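Local coordinates for bumblebee peptidoglycan recognition protein SA (Bombus, PDB 5XZ4) that probably recognises bacterial peptidoglycan as an immune receptor with an amidase-like fold, with a preference for Dap-type over Lys-type peptidoglycan, at residues A[33-37]-A[94-98]; A[37-43]-A[105-111]; A[54-58]-A[70-75]; A[124-129]-A[165-169]. One frame throughout, in Å; residues are numbered along the deposited sequence.

Contact 1: residues A[33-37]-A[94-98]. With SO4 (sulfate ion), chain C.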
loop_
_atom_site.group_PDB
_atom_site.type_symbol
_atom_site.label_atom_id
_atom_site.label_comp_id
_atom_site.label_asym_id
_atom_site.label_seq_id
_atom_site.Cartn_x
_atom_site.Cartn_y
_atom_site.Cartn_z
ATOM N N TYR A 33 -10.295 -5.736 -4.754
ATOM C CA TYR A 33 -9.059 -5.250 -5.418
ATOM C C TYR A 33 -7.950 -4.927 -4.430
ATOM O O TYR A 33 -8.212 -4.465 -3.319
ATOM C CB TYR A 33 -9.320 -3.985 -6.256
ATOM C CG TYR A 33 -10.215 -4.203 -7.450
ATOM C CD1 TYR A 33 -9.680 -4.620 -8.678
ATOM C CD2 TYR A 33 -11.592 -3.971 -7.356
ATOM C CE1 TYR A 33 -10.522 -4.854 -9.784
ATOM C CE2 TYR A 33 -12.437 -4.166 -8.452
ATOM C CZ TYR A 33 -11.895 -4.607 -9.655
ATOM O OH TYR A 33 -12.749 -4.823 -10.723
ATOM N N VAL A 34 -6.717 -5.142 -4.882
ATOM C CA VAL A 34 -5.531 -4.558 -4.245
ATOM C C VAL A 34 -4.881 -3.681 -5.315
ATOM O O VAL A 34 -4.632 -4.161 -6.436
ATOM C CB VAL A 34 -4.563 -5.650 -3.755
ATOM C CG1 VAL A 34 -3.233 -5.061 -3.288
ATOM C CG2 VAL A 34 -5.175 -6.454 -2.624
ATOM N N ILE A 35 -4.551 -2.421 -4.945
ATOM C CA ILE A 35 -3.871 -1.524 -5.880
ATOM C C ILE A 35 -2.426 -1.361 -5.408
ATOM O O ILE A 35 -2.172 -1.004 -4.237
ATOM C CB ILE A 35 -4.503 -0.115 -5.964
ATOM C CG1 ILE A 35 -6.021 -0.129 -5.996
ATOM C CG2 ILE A 35 -3.909 0.658 -7.129
ATOM C CD1 ILE A 35 -6.645 -0.793 -7.199
ATOM N N ILE A 36 -1.476 -1.613 -6.294
ATOM C CA ILE A 36 -0.048 -1.448 -6.008
ATOM C C ILE A 36 0.449 -0.068 -6.447
ATOM O O ILE A 36 0.202 0.369 -7.598
ATOM C CB ILE A 36 0.809 -2.569 -6.659
ATOM C CG1 ILE A 36 0.295 -3.976 -6.260
ATOM C CG2 ILE A 36 2.297 -2.388 -6.331
ATOM C CD1 ILE A 36 0.346 -4.288 -4.764
ATOM N N HIS A 37 1.077 0.627 -5.496
ATOM C CA HIS A 37 1.619 1.981 -5.720
ATOM C C HIS A 37 3.095 2.027 -5.365
ATOM O O HIS A 37 3.571 1.166 -4.617
ATOM C CB HIS A 37 0.918 2.997 -4.799
ATOM C CG HIS A 37 -0.418 3.458 -5.285
ATOM N ND1 HIS A 37 -0.559 4.549 -6.115
ATOM C CD2 HIS A 37 -1.673 3.008 -5.043
ATOM C CE1 HIS A 37 -1.843 4.748 -6.364
ATOM N NE2 HIS A 37 -2.540 3.818 -5.739
ATOM N N HIS A 94 -5.847 6.886 -2.079
ATOM C CA HIS A 94 -4.720 6.445 -2.885
ATOM C C HIS A 94 -5.048 6.263 -4.389
ATOM O O HIS A 94 -4.144 6.419 -5.214
ATOM C CB HIS A 94 -4.100 5.146 -2.315
ATOM C CG HIS A 94 -5.092 4.064 -2.002
ATOM N ND1 HIS A 94 -5.624 3.229 -2.971
ATOM C CD2 HIS A 94 -5.641 3.682 -0.820
ATOM C CE1 HIS A 94 -6.471 2.398 -2.388
ATOM N NE2 HIS A 94 -6.511 2.641 -1.089
ATOM N N THR A 95 -6.288 5.874 -4.727
ATOM C CA THR A 95 -6.620 5.475 -6.107
ATOM C C THR A 95 -8.035 5.962 -6.429
ATOM O O THR A 95 -9.032 5.295 -6.071
ATOM C CB THR A 95 -6.542 3.947 -6.272
ATOM O OG1 THR A 95 -5.348 3.441 -5.681
ATOM C CG2 THR A 95 -6.586 3.562 -7.760
ATOM N N ILE A 96 -8.124 7.111 -7.103
ATOM C CA ILE A 96 -9.428 7.693 -7.460
ATOM C C ILE A 96 -10.230 6.659 -8.272
ATOM O O ILE A 96 -9.686 6.001 -9.163
ATOM C CB ILE A 96 -9.298 9.065 -8.197
ATOM C CG1 ILE A 96 -8.741 10.116 -7.214
ATOM C CG2 ILE A 96 -10.638 9.520 -8.795
ATOM C CD1 ILE A 96 -8.434 11.493 -7.796
ATOM N N GLY A 97 -11.486 6.469 -7.880
ATOM C CA GLY A 97 -12.353 5.475 -8.505
ATOM C C GLY A 97 -12.340 4.104 -7.851
ATOM O O GLY A 97 -13.209 3.292 -8.142
ATOM N N TYR A 98 -11.348 3.843 -6.989
ATOM C CA TYR A 98 -11.150 2.537 -6.339
ATOM C C TYR A 98 -11.002 2.629 -4.829
ATOM O O TYR A 98 -10.838 1.592 -4.173
ATOM C CB TYR A 98 -9.932 1.806 -6.922
ATOM C CG TYR A 98 -10.235 1.282 -8.310
ATOM C CD1 TYR A 98 -10.262 2.151 -9.424
ATOM C CD2 TYR A 98 -10.548 -0.076 -8.511
ATOM C CE1 TYR A 98 -10.600 1.679 -10.702
ATOM C CE2 TYR A 98 -10.884 -0.555 -9.794
ATOM C CZ TYR A 98 -10.895 0.323 -10.874
ATOM O OH TYR A 98 -11.220 -0.134 -12.153
HETATM S S SO4 C . -13.216 7.464 -4.906
HETATM O O1 SO4 C . -12.539 8.069 -3.731
HETATM O O2 SO4 C . -12.759 6.088 -5.172
HETATM O O3 SO4 C . -14.688 7.455 -4.723
HETATM O O4 SO4 C . -12.906 8.311 -6.089
HETATM O O HOH W 1 -13.204 -1.932 -12.036
#

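Contact 2: residues A[37-43]-A[105-111]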
loop_
_atom_site.group_PDB
_atom_site.type_symbol
_atom_site.label_atom_id
_atom_site.label_comp_id
_atom_site.label_asym_id
_atom_site.label_seq_id
_atom_site.Cartn_x
_atom_site.Cartn_y
_atom_site.Cartn_z
ATOM N N HIS A 37 1.077 0.627 -5.496
ATOM C CA HIS A 37 1.619 1.981 -5.720
ATOM C C HIS A 37 3.095 2.027 -5.365
ATOM O O HIS A 37 3.571 1.166 -4.617
ATOM C CB HIS A 37 0.918 2.997 -4.799
ATOM C CG HIS A 37 -0.418 3.458 -5.285
ATOM N ND1 HIS A 37 -0.559 4.549 -6.115
ATOM C CD2 HIS A 37 -1.673 3.008 -5.043
ATOM C CE1 HIS A 37 -1.843 4.748 -6.364
ATOM N NE2 HIS A 37 -2.540 3.818 -5.739
ATOM N N HIS A 38 3.800 3.054 -5.848
ATOM C CA HIS A 38 5.046 3.481 -5.203
ATOM C C HIS A 38 4.854 4.846 -4.584
ATOM O O HIS A 38 3.986 5.603 -5.022
ATOM C CB HIS A 38 6.263 3.392 -6.141
ATOM C CG HIS A 38 6.293 4.387 -7.282
ATOM N ND1 HIS A 38 7.400 4.519 -8.095
ATOM C CD2 HIS A 38 5.383 5.283 -7.745
ATOM C CE1 HIS A 38 7.169 5.448 -9.013
ATOM N NE2 HIS A 38 5.943 5.914 -8.832
ATOM N N THR A 39 5.642 5.173 -3.556
ATOM C CA THR A 39 5.470 6.478 -2.877
ATOM C C THR A 39 6.169 7.641 -3.555
ATOM O O THR A 39 5.816 8.802 -3.262
ATOM C CB THR A 39 5.953 6.417 -1.429
ATOM O OG1 THR A 39 7.353 6.118 -1.440
ATOM C CG2 THR A 39 5.155 5.347 -0.610
ATOM N N VAL A 40 7.166 7.321 -4.395
ATOM C CA VAL A 40 8.085 8.296 -5.046
ATOM C C VAL A 40 9.058 8.917 -4.037
ATOM O O VAL A 40 9.882 9.763 -4.404
ATOM C CB VAL A 40 7.348 9.396 -5.878
ATOM C CG1 VAL A 40 8.282 10.205 -6.776
ATOM C CG2 VAL A 40 6.308 8.766 -6.773
ATOM N N THR A 41 9.014 8.502 -2.784
ATOM C CA THR A 41 9.995 8.947 -1.795
ATOM C C THR A 41 11.308 8.191 -1.996
ATOM O O THR A 41 11.414 7.263 -2.801
ATOM C CB THR A 41 9.499 8.743 -0.350
ATOM O OG1 THR A 41 9.344 7.337 -0.072
ATOM C CG2 THR A 41 8.183 9.438 -0.111
ATOM N N ALA A 42 12.347 8.620 -1.284
ATOM C CA ALA A 42 13.535 7.793 -1.126
ATOM C C ALA A 42 13.175 6.434 -0.503
ATOM O O ALA A 42 12.176 6.303 0.215
ATOM C CB ALA A 42 14.545 8.517 -0.250
ATOM N N GLU A 43 13.996 5.429 -0.802
ATOM C CA GLU A 43 13.901 4.128 -0.116
ATOM C C GLU A 43 14.354 4.201 1.356
ATOM O O GLU A 43 15.026 5.159 1.781
ATOM C CB GLU A 43 14.718 3.079 -0.878
ATOM C CG GLU A 43 14.159 2.820 -2.275
ATOM C CD GLU A 43 14.934 1.783 -3.049
ATOM O OE1 GLU A 43 15.330 2.068 -4.192
ATOM O OE2 GLU A 43 15.145 0.664 -2.510
ATOM N N ILE A 105 -1.528 -0.429 -1.503
ATOM C CA ILE A 105 -0.242 -0.798 -0.859
ATOM C C ILE A 105 0.828 0.062 -1.497
ATOM O O ILE A 105 1.074 -0.013 -2.701
ATOM C CB ILE A 105 0.120 -2.283 -1.087
ATOM C CG1 ILE A 105 -0.932 -3.212 -0.462
ATOM C CG2 ILE A 105 1.494 -2.588 -0.485
ATOM C CD1 ILE A 105 -0.709 -4.702 -0.747
ATOM N N GLY A 106 1.436 0.936 -0.679
ATOM C CA GLY A 106 2.517 1.828 -1.173
ATOM C C GLY A 106 3.899 1.269 -0.869
ATOM O O GLY A 106 4.296 1.215 0.305
ATOM N N PHE A 107 4.644 0.877 -1.911
ATOM C CA PHE A 107 6.062 0.492 -1.771
ATOM C C PHE A 107 6.852 1.786 -1.550
ATOM O O PHE A 107 6.752 2.722 -2.383
ATOM C CB PHE A 107 6.567 -0.244 -3.025
ATOM C CG PHE A 107 6.164 -1.708 -3.121
ATOM C CD1 PHE A 107 4.814 -2.089 -3.191
ATOM C CD2 PHE A 107 7.167 -2.675 -3.185
ATOM C CE1 PHE A 107 4.484 -3.447 -3.313
ATOM C CE2 PHE A 107 6.834 -4.030 -3.309
ATOM C CZ PHE A 107 5.502 -4.385 -3.377
ATOM N N ILE A 108 7.629 1.839 -0.468
ATOM C CA ILE A 108 8.389 3.066 -0.165
ATOM C C ILE A 108 9.603 3.140 -1.088
ATOM O O ILE A 108 10.510 2.299 -1.018
ATOM C CB ILE A 108 8.790 3.136 1.326
ATOM C CG1 ILE A 108 7.537 3.164 2.209
ATOM C CG2 ILE A 108 9.654 4.383 1.598
ATOM C CD1 ILE A 108 7.817 2.950 3.698
ATOM N N GLY A 109 9.581 4.130 -1.996
ATOM C CA GLY A 109 10.641 4.299 -2.981
ATOM C C GLY A 109 10.086 4.778 -4.321
ATOM O O GLY A 109 8.866 4.990 -4.468
ATOM N N ASN A 110 10.994 4.957 -5.279
ATOM C CA ASN A 110 10.672 5.304 -6.660
ATOM C C ASN A 110 11.136 4.126 -7.522
ATOM O O ASN A 110 12.328 3.884 -7.690
ATOM C CB ASN A 110 11.380 6.612 -7.068
ATOM C CG ASN A 110 10.912 7.134 -8.414
ATOM O OD1 ASN A 110 10.504 6.374 -9.272
ATOM N ND2 ASN A 110 10.983 8.450 -8.604
ATOM N N PHE A 111 10.168 3.385 -8.051
ATOM C CA PHE A 111 10.452 2.169 -8.821
ATOM C C PHE A 111 10.201 2.296 -10.328
ATOM O O PHE A 111 9.910 1.309 -11.001
ATOM C CB PHE A 111 9.778 0.946 -8.139
ATOM C CG PHE A 111 10.213 0.800 -6.708
ATOM C CD1 PHE A 111 11.524 0.422 -6.415
ATOM C CD2 PHE A 111 9.358 1.143 -5.658
ATOM C CE1 PHE A 111 11.977 0.356 -5.096
ATOM C CE2 PHE A 111 9.812 1.080 -4.328
ATOM C CZ PHE A 111 11.119 0.683 -4.054
HETATM O O HOH W 2 11.751 10.259 -6.402
HETATM O O HOH W 3 13.674 6.535 -4.413
HETATM O O HOH W 4 13.860 4.045 -5.450
#

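Contact 3: residues A[54-58]-A[70-75]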
loop_
_atom_site.group_PDB
_atom_site.type_symbol
_atom_site.label_atom_id
_atom_site.label_comp_id
_atom_site.label_asym_id
_atom_site.label_seq_id
_atom_site.Cartn_x
_atom_site.Cartn_y
_atom_site.Cartn_z
ATOM N N ALA A 54 7.262 6.842 6.830
ATOM C CA ALA A 54 5.815 6.755 7.042
ATOM C C ALA A 54 5.249 8.014 7.707
ATOM O O ALA A 54 4.279 8.600 7.249
ATOM C CB ALA A 54 5.498 5.498 7.853
ATOM N N GLU A 55 5.931 8.449 8.770
ATOM C CA GLU A 55 5.512 9.651 9.498
ATOM C C GLU A 55 5.525 10.912 8.593
ATOM O O GLU A 55 4.599 11.722 8.666
ATOM C CB GLU A 55 6.403 9.834 10.751
ATOM C CG GLU A 55 6.402 11.232 11.400
ATOM C CD GLU A 55 5.040 11.759 11.835
ATOM O OE1 GLU A 55 4.098 10.946 12.063
ATOM O OE2 GLU A 55 4.913 13.027 11.930
ATOM N N ASN A 56 6.561 11.058 7.769
ATOM C CA ASN A 56 6.616 12.211 6.866
ATOM C C ASN A 56 5.645 12.199 5.683
ATOM O O ASN A 56 5.138 13.260 5.305
ATOM C CB ASN A 56 8.048 12.468 6.498
ATOM C CG ASN A 56 8.770 13.173 7.644
ATOM O OD1 ASN A 56 8.676 14.399 7.775
ATOM N ND2 ASN A 56 9.331 12.391 8.563
ATOM N N ILE A 57 5.302 11.007 5.186
ATOM C CA ILE A 57 4.226 10.932 4.199
ATOM C C ILE A 57 2.880 11.280 4.856
ATOM O O ILE A 57 2.098 12.076 4.306
ATOM C CB ILE A 57 4.171 9.532 3.546
ATOM C CG1 ILE A 57 5.479 9.259 2.786
ATOM C CG2 ILE A 57 2.967 9.450 2.604
ATOM C CD1 ILE A 57 5.733 7.792 2.428
ATOM N N ARG A 58 2.636 10.710 6.052
ATOM C CA ARG A 58 1.427 11.053 6.803
ATOM C C ARG A 58 1.320 12.585 7.035
ATOM O O ARG A 58 0.263 13.194 6.835
ATOM C CB ARG A 58 1.388 10.336 8.170
ATOM C CG ARG A 58 0.140 10.632 8.988
ATOM C CD ARG A 58 0.446 10.695 10.481
ATOM N NE ARG A 58 1.465 11.695 10.850
ATOM C CZ ARG A 58 1.271 13.015 10.893
ATOM N NH1 ARG A 58 2.296 13.803 11.277
ATOM N NH2 ARG A 58 0.092 13.564 10.598
ATOM N N ILE A 70 -2.821 9.413 6.321
ATOM C CA ILE A 70 -2.008 8.941 5.204
ATOM C C ILE A 70 -2.936 8.250 4.194
ATOM O O ILE A 70 -3.866 7.524 4.599
ATOM C CB ILE A 70 -0.878 8.000 5.721
ATOM C CG1 ILE A 70 0.203 7.784 4.665
ATOM C CG2 ILE A 70 -1.418 6.683 6.299
ATOM C CD1 ILE A 70 1.482 7.087 5.134
ATOM N N GLY A 71 -2.713 8.478 2.906
ATOM C CA GLY A 71 -3.691 8.020 1.899
ATOM C C GLY A 71 -3.675 6.509 1.701
ATOM O O GLY A 71 -4.701 5.934 1.290
ATOM N N TYR A 72 -2.524 5.882 1.954
ATOM C CA TYR A 72 -2.337 4.428 1.683
ATOM C C TYR A 72 -2.950 3.559 2.787
ATOM O O TYR A 72 -2.991 3.953 3.951
ATOM C CB TYR A 72 -0.845 4.071 1.551
ATOM C CG TYR A 72 -0.153 4.855 0.445
ATOM C CD1 TYR A 72 -0.381 4.537 -0.897
ATOM C CD2 TYR A 72 0.703 5.964 0.722
ATOM C CE1 TYR A 72 0.202 5.272 -1.925
ATOM C CE2 TYR A 72 1.291 6.709 -0.324
ATOM C CZ TYR A 72 1.060 6.340 -1.635
ATOM O OH TYR A 72 1.593 7.026 -2.706
ATOM N N SER A 73 -3.430 2.355 2.407
ATOM C CA SER A 73 -3.868 1.332 3.381
ATOM C C SER A 73 -2.689 0.767 4.179
ATOM O O SER A 73 -2.777 0.601 5.404
ATOM C CB SER A 73 -4.582 0.201 2.625
ATOM O OG SER A 73 -5.606 0.717 1.791
ATOM N N PHE A 74 -1.622 0.429 3.451
ATOM C CA PHE A 74 -0.378 -0.088 4.028
ATOM C C PHE A 74 0.807 0.439 3.228
ATOM O O PHE A 74 0.666 0.753 2.037
ATOM C CB PHE A 74 -0.341 -1.645 3.931
ATOM C CG PHE A 74 -1.432 -2.341 4.708
ATOM C CD1 PHE A 74 -1.262 -2.655 6.048
ATOM C CD2 PHE A 74 -2.635 -2.699 4.099
ATOM C CE1 PHE A 74 -2.276 -3.279 6.768
ATOM C CE2 PHE A 74 -3.643 -3.346 4.826
ATOM C CZ PHE A 74 -3.467 -3.629 6.153
ATOM N N LEU A 75 1.964 0.490 3.900
ATOM C CA LEU A 75 3.255 0.751 3.220
ATOM C C LEU A 75 4.142 -0.459 3.338
ATOM O O LEU A 75 4.044 -1.225 4.345
ATOM C CB LEU A 75 4.005 1.968 3.793
ATOM C CG LEU A 75 3.251 3.296 3.859
ATOM C CD1 LEU A 75 4.109 4.318 4.621
ATOM C CD2 LEU A 75 2.926 3.812 2.489
#

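Contact 4: residues A[124-129]-A[165-169]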
loop_
_atom_site.group_PDB
_atom_site.type_symbol
_atom_site.label_atom_id
_atom_site.label_comp_id
_atom_site.label_asym_id
_atom_site.label_seq_id
_atom_site.Cartn_x
_atom_site.Cartn_y
_atom_site.Cartn_z
ATOM N N ALA A 124 4.914 -7.798 0.620
ATOM C CA ALA A 124 3.629 -7.457 0.005
ATOM C C ALA A 124 2.826 -8.703 -0.413
ATOM O O ALA A 124 1.607 -8.765 -0.183
ATOM C CB ALA A 124 3.854 -6.565 -1.199
ATOM N N HIS A 125 3.506 -9.673 -1.007
ATOM C CA HIS A 125 2.768 -10.872 -1.456
ATOM C C HIS A 125 2.266 -11.673 -0.248
ATOM O O HIS A 125 1.142 -12.191 -0.287
ATOM C CB HIS A 125 3.637 -11.717 -2.375
ATOM C CG HIS A 125 2.875 -12.635 -3.280
ATOM N ND1 HIS A 125 1.658 -12.338 -3.863
ATOM C CD2 HIS A 125 3.235 -13.857 -3.746
ATOM C CE1 HIS A 125 1.306 -13.357 -4.648
ATOM N NE2 HIS A 125 2.248 -14.277 -4.589
ATOM N N ALA A 126 3.060 -11.709 0.831
ATOM C CA ALA A 126 2.654 -12.401 2.075
ATOM C C ALA A 126 1.461 -11.679 2.709
ATOM O O ALA A 126 0.523 -12.315 3.223
ATOM C CB ALA A 126 3.820 -12.523 3.053
ATOM N N LEU A 127 1.455 -10.341 2.636
ATOM C CA LEU A 127 0.310 -9.567 3.102
ATOM C C LEU A 127 -0.974 -9.892 2.313
ATOM O O LEU A 127 -2.052 -10.067 2.894
ATOM C CB LEU A 127 0.617 -8.046 3.009
ATOM C CG LEU A 127 -0.454 -7.079 3.556
ATOM C CD1 LEU A 127 -0.626 -7.242 5.064
ATOM C CD2 LEU A 127 -0.177 -5.619 3.152
ATOM N N ILE A 128 -0.859 -9.995 0.979
ATOM C CA ILE A 128 -1.997 -10.348 0.136
ATOM C C ILE A 128 -2.456 -11.773 0.491
ATOM O O ILE A 128 -3.652 -12.007 0.674
ATOM C CB ILE A 128 -1.650 -10.183 -1.362
ATOM C CG1 ILE A 128 -1.457 -8.694 -1.695
ATOM C CG2 ILE A 128 -2.747 -10.775 -2.237
ATOM C CD1 ILE A 128 -0.710 -8.469 -2.976
ATOM N N HIS A 129 -1.519 -12.721 0.619
ATOM C CA HIS A 129 -1.888 -14.095 0.995
ATOM C C HIS A 129 -2.558 -14.170 2.353
ATOM O O HIS A 129 -3.531 -14.908 2.494
ATOM C CB HIS A 129 -0.676 -14.998 0.906
ATOM C CG HIS A 129 -0.377 -15.407 -0.498
ATOM N ND1 HIS A 129 0.280 -16.578 -0.809
ATOM C CD2 HIS A 129 -0.698 -14.827 -1.686
ATOM C CE1 HIS A 129 0.408 -16.673 -2.121
ATOM N NE2 HIS A 129 -0.210 -15.648 -2.675
ATOM N N ASN A 165 4.410 -11.225 -11.954
ATOM C CA ASN A 165 4.838 -12.562 -11.545
ATOM C C ASN A 165 3.876 -13.219 -10.524
ATOM O O ASN A 165 4.017 -14.395 -10.196
ATOM C CB ASN A 165 6.267 -12.513 -10.969
ATOM C CG ASN A 165 7.313 -12.090 -11.994
ATOM O OD1 ASN A 165 7.252 -12.476 -13.151
ATOM N ND2 ASN A 165 8.284 -11.309 -11.556
ATOM N N TRP A 166 2.920 -12.451 -10.007
ATOM C CA TRP A 166 1.898 -12.943 -9.079
ATOM C C TRP A 166 0.678 -13.412 -9.862
ATOM O O TRP A 166 0.209 -12.708 -10.749
ATOM C CB TRP A 166 1.473 -11.806 -8.145
ATOM C CG TRP A 166 2.533 -11.289 -7.211
ATOM C CD1 TRP A 166 3.681 -11.934 -6.816
ATOM C CD2 TRP A 166 2.502 -10.048 -6.510
ATOM N NE1 TRP A 166 4.383 -11.138 -5.916
ATOM C CE2 TRP A 166 3.669 -9.990 -5.697
ATOM C CE3 TRP A 166 1.583 -8.990 -6.462
ATOM C CZ2 TRP A 166 3.945 -8.896 -4.886
ATOM C CZ3 TRP A 166 1.861 -7.909 -5.674
ATOM C CH2 TRP A 166 3.023 -7.871 -4.879
ATOM N N LEU A 167 0.136 -14.592 -9.529
ATOM C CA LEU A 167 -1.056 -15.100 -10.217
ATOM C C LEU A 167 -2.262 -14.201 -10.022
ATOM O O LEU A 167 -3.162 -14.177 -10.854
ATOM C CB LEU A 167 -1.432 -16.528 -9.754
ATOM C CG LEU A 167 -0.505 -17.684 -10.129
ATOM C CD1 LEU A 167 -1.084 -19.006 -9.624
ATOM C CD2 LEU A 167 -0.274 -17.737 -11.631
ATOM N N GLU A 168 -2.278 -13.462 -8.910
ATOM C CA GLU A 168 -3.388 -12.557 -8.599
ATOM C C GLU A 168 -3.413 -11.318 -9.488
ATOM O O GLU A 168 -4.435 -10.634 -9.552
ATOM C CB GLU A 168 -3.377 -12.137 -7.119
ATOM C CG GLU A 168 -3.449 -13.306 -6.136
ATOM C CD GLU A 168 -2.092 -13.840 -5.712
ATOM O OE1 GLU A 168 -1.063 -13.576 -6.348
ATOM O OE2 GLU A 168 -2.036 -14.582 -4.709
ATOM N N TRP A 169 -2.284 -11.006 -10.127
ATOM C CA TRP A 169 -2.234 -9.827 -11.030
ATOM C C TRP A 169 -3.138 -10.047 -12.246
ATOM O O TRP A 169 -3.122 -11.131 -12.826
ATOM C CB TRP A 169 -0.795 -9.525 -11.474
ATOM C CG TRP A 169 -0.761 -8.344 -12.423
ATOM C CD1 TRP A 169 -0.913 -7.017 -12.091
ATOM C CD2 TRP A 169 -0.691 -8.403 -13.856
ATOM N NE1 TRP A 169 -0.901 -6.251 -13.241
ATOM C CE2 TRP A 169 -0.760 -7.071 -14.332
ATOM C CE3 TRP A 169 -0.528 -9.449 -14.779
ATOM C CZ2 TRP A 169 -0.695 -6.749 -15.699
ATOM C CZ3 TRP A 169 -0.470 -9.130 -16.153
ATOM C CH2 TRP A 169 -0.540 -7.788 -16.594
HETATM O O HOH W 5 0.697 -15.797 -7.051
#

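Contact 1: residues A[33-37]-A[94-98]
Ile35 of strand 31-38 packs against Thr95 and Tyr98 in the loop between strands 82-84 and 102-107. Ile35 CB lies 3.7 Å from Thr95 OG1. CG1 stands anti to the carbonyl carbon (chi1 -42°) and CG2 anti to the backbone N, which lays both branches against Thr95. Ile35 CG2 comes to 3.5 Å from Thr95 OG1. At the tip, Ile35 CD1 reaches Tyr98 CD2 at 4.2 Å. In this amidase-like PGRP fold, Tyr33, Ile35 and His37 point to the loop from alternate strand positions. His37 NE2 and Thr95 OG1 form a nearly straight hydrogen bond of 2.8 Å, and His37 ND1 bonds Ser154 OG. His94 ND1 and Thr95 OG1 are also hydrogen-bonded, at 2.7 Å, so two histidines grip the hydroxyl. Tyr98 turns its ring edge onto the face of Tyr33, a T-shaped pair with planes at 90°. Water 1 joins the two tyrosine hydroxyls; Tyr33 OH also bonds Pro173 O. Gly97 N donates to O4 of a sulfate, probably from the crystallisation liquor, at 2.9 Å.

Contact 2: residues A[37-43]-A[105-111]
This is a parallel strand pairing that runs on into two loops that stay bonded to each other, at the ends of the neighbouring central strands 31-38 and 102-107. His37 pairs with Gly106 and His38 with Phe107. The backbone bonds alternate: His37 N to Ile105 O, Phe107 N to His37 O, then Thr39 N to Phe107 O. Beyond the strands, side chains take over part of the bonding. Phe111 N donates to His38 ND1 at 3.0 Å, lying in the imidazole plane. The His38 ring reaches this N-H because its CG sits between backbone N and carbonyl carbon (chi1 69°). Thr39 OG1 accepts from Gly109 N at 3.0 Å. Thr39 OG1 and Thr41 OG1 are hydrogen-bonded at 2.7 Å. Val40 N meets Gly109 O at 2.9 Å. A CB on Gly109 would run into Glu43 CG and Phe111 CZ, and the backbone angles there already demand glycine. Thr41 OG1 touches Ile108 CG2 at 3.4 Å. Water 2 joins Val40 O to Asn110 ND2, and water 4 links Glu43 OE1 to Asn110 N. Thr39 and Thr41 also touch Ile57 of helix 47-64, while Phe107 packs on helix 118-134. The pairing belongs to the mixed sheet of the PGRP/amidase fold, with both of these helices packed against it.

Contact 3: residues A[54-58]-A[70-75]
Helix 47-64 passes beside the loop that leads into strand 74-76, and the two backbones come nearest at Arg58 and Ile70, whose CA atoms are 4.3 Å apart. They separate toward Ala54 and Leu75, where the CA atoms are 7.6 Å apart. No hydrogen bond joins the two segments. Ile70 carries the near end. With its CG1 anti to the backbone N (chi1 -165°) and chi2 extended as well, Ile70 CD1 runs along the helix to Ile57 CG2, 3.8 Å away. Ile70 CD1 is also 3.8 Å from Ala54 O. Leu75 fills the wider end, with Leu75 CD1 3.7 Å from Ala54 CB. Ile57 CG2 also meets the ring edge of Tyr72. Arg58 meets Ile70 with CB and CG. Its chain then bends, and the guanidinium grips Glu55 side-on, with Arg58 NE to Glu55 OE1 at 3.0 Å and Arg58 NH1 to Glu55 OE2 at 2.8 Å. A methionine in place of Arg58 would probably keep some of the apolar cover on Ile70 but leave the Glu55 carboxylate without its charged mate. Thr17 and a Tris molecule, probably from the crystallisation liquor, also bond Glu55. Trp16 of helix 13-16 touches both Ala54 and Ile70. In the amidase-type PGRP fold this packs helix 47-64 against the mixed sheet at strand 74-76. The chemistry is divided: apolar side chains fit helix to loop and strand, while the charged pair is held along the helix itself.

Contact 4: residues A[124-129]-A[165-169]
The imidazole of His125 stacks face to face on the five-membered ring of Trp166, with centroids 3.6 Å apart and planes only 2° from parallel. The other face of the His125 ring carries His129 NE2, offset toward the rim. At the edge of the His125 ring, in plane, lie Glu168 OE1 and water 5. A chi1 of -158° swings the His125 ring out from the helix and across to the indole. The six-membered part of Trp166 goes deeper: Trp166 CH2 touches Ala124 CB at 4.0 Å and Trp166 CZ3 touches Ile128 CD1 at 3.8 Å. An alanine in place of Trp166 would take away the flat surface under His125, which is likely to leave that imidazole freer to turn and open a gap beside Ala124 and Ile128. Glu168 adds the polar side. Glu168 OE2 takes a weak hydrogen bond from His129 NE2 at 2.9 Å and forms a salt bridge with Lys132. Water 5 donates to Glu168 OE1 and accepts from Leu167 N, which ties the carboxylate to the turn's backbone. That turn, Trp166 to Trp169, is a type I beta turn, with Trp169 N bonded to Trp166 O. Trp166 and Glu168 also touch Val143 of strand 141-145. The arrangement joins the C-terminal loop to helix 118-134 beside an outer strand of the sheet, an aromatic stack within the alpha/beta fold of a PGRP domain.

Contacts 1 and 3 are buried, while contacts 2 and 4 are partly buried. Contacts 1 and 2 share His37 and strand 31-38. Ile105 of contact 2 bonds to the Ile35 backbone. Contact 3 joins the same sheet through strand 74-76, where Phe74 O faces Gly106 N. Contact 4 meets the sheet from the other side: Ala124 packs on Phe107, and Trp166 on Ile36. Contacts 3 and 4 lie on opposite sides of the chain's centre. The chemistry of the four differs. Contact 2, at strand ends, relies on backbone bonds, contact 3 on apolar side chains. Contact 1 mixes apolar and aromatic packing with a threonine hydroxyl held by two histidines, and contact 4 stacks rings beside a polar rim.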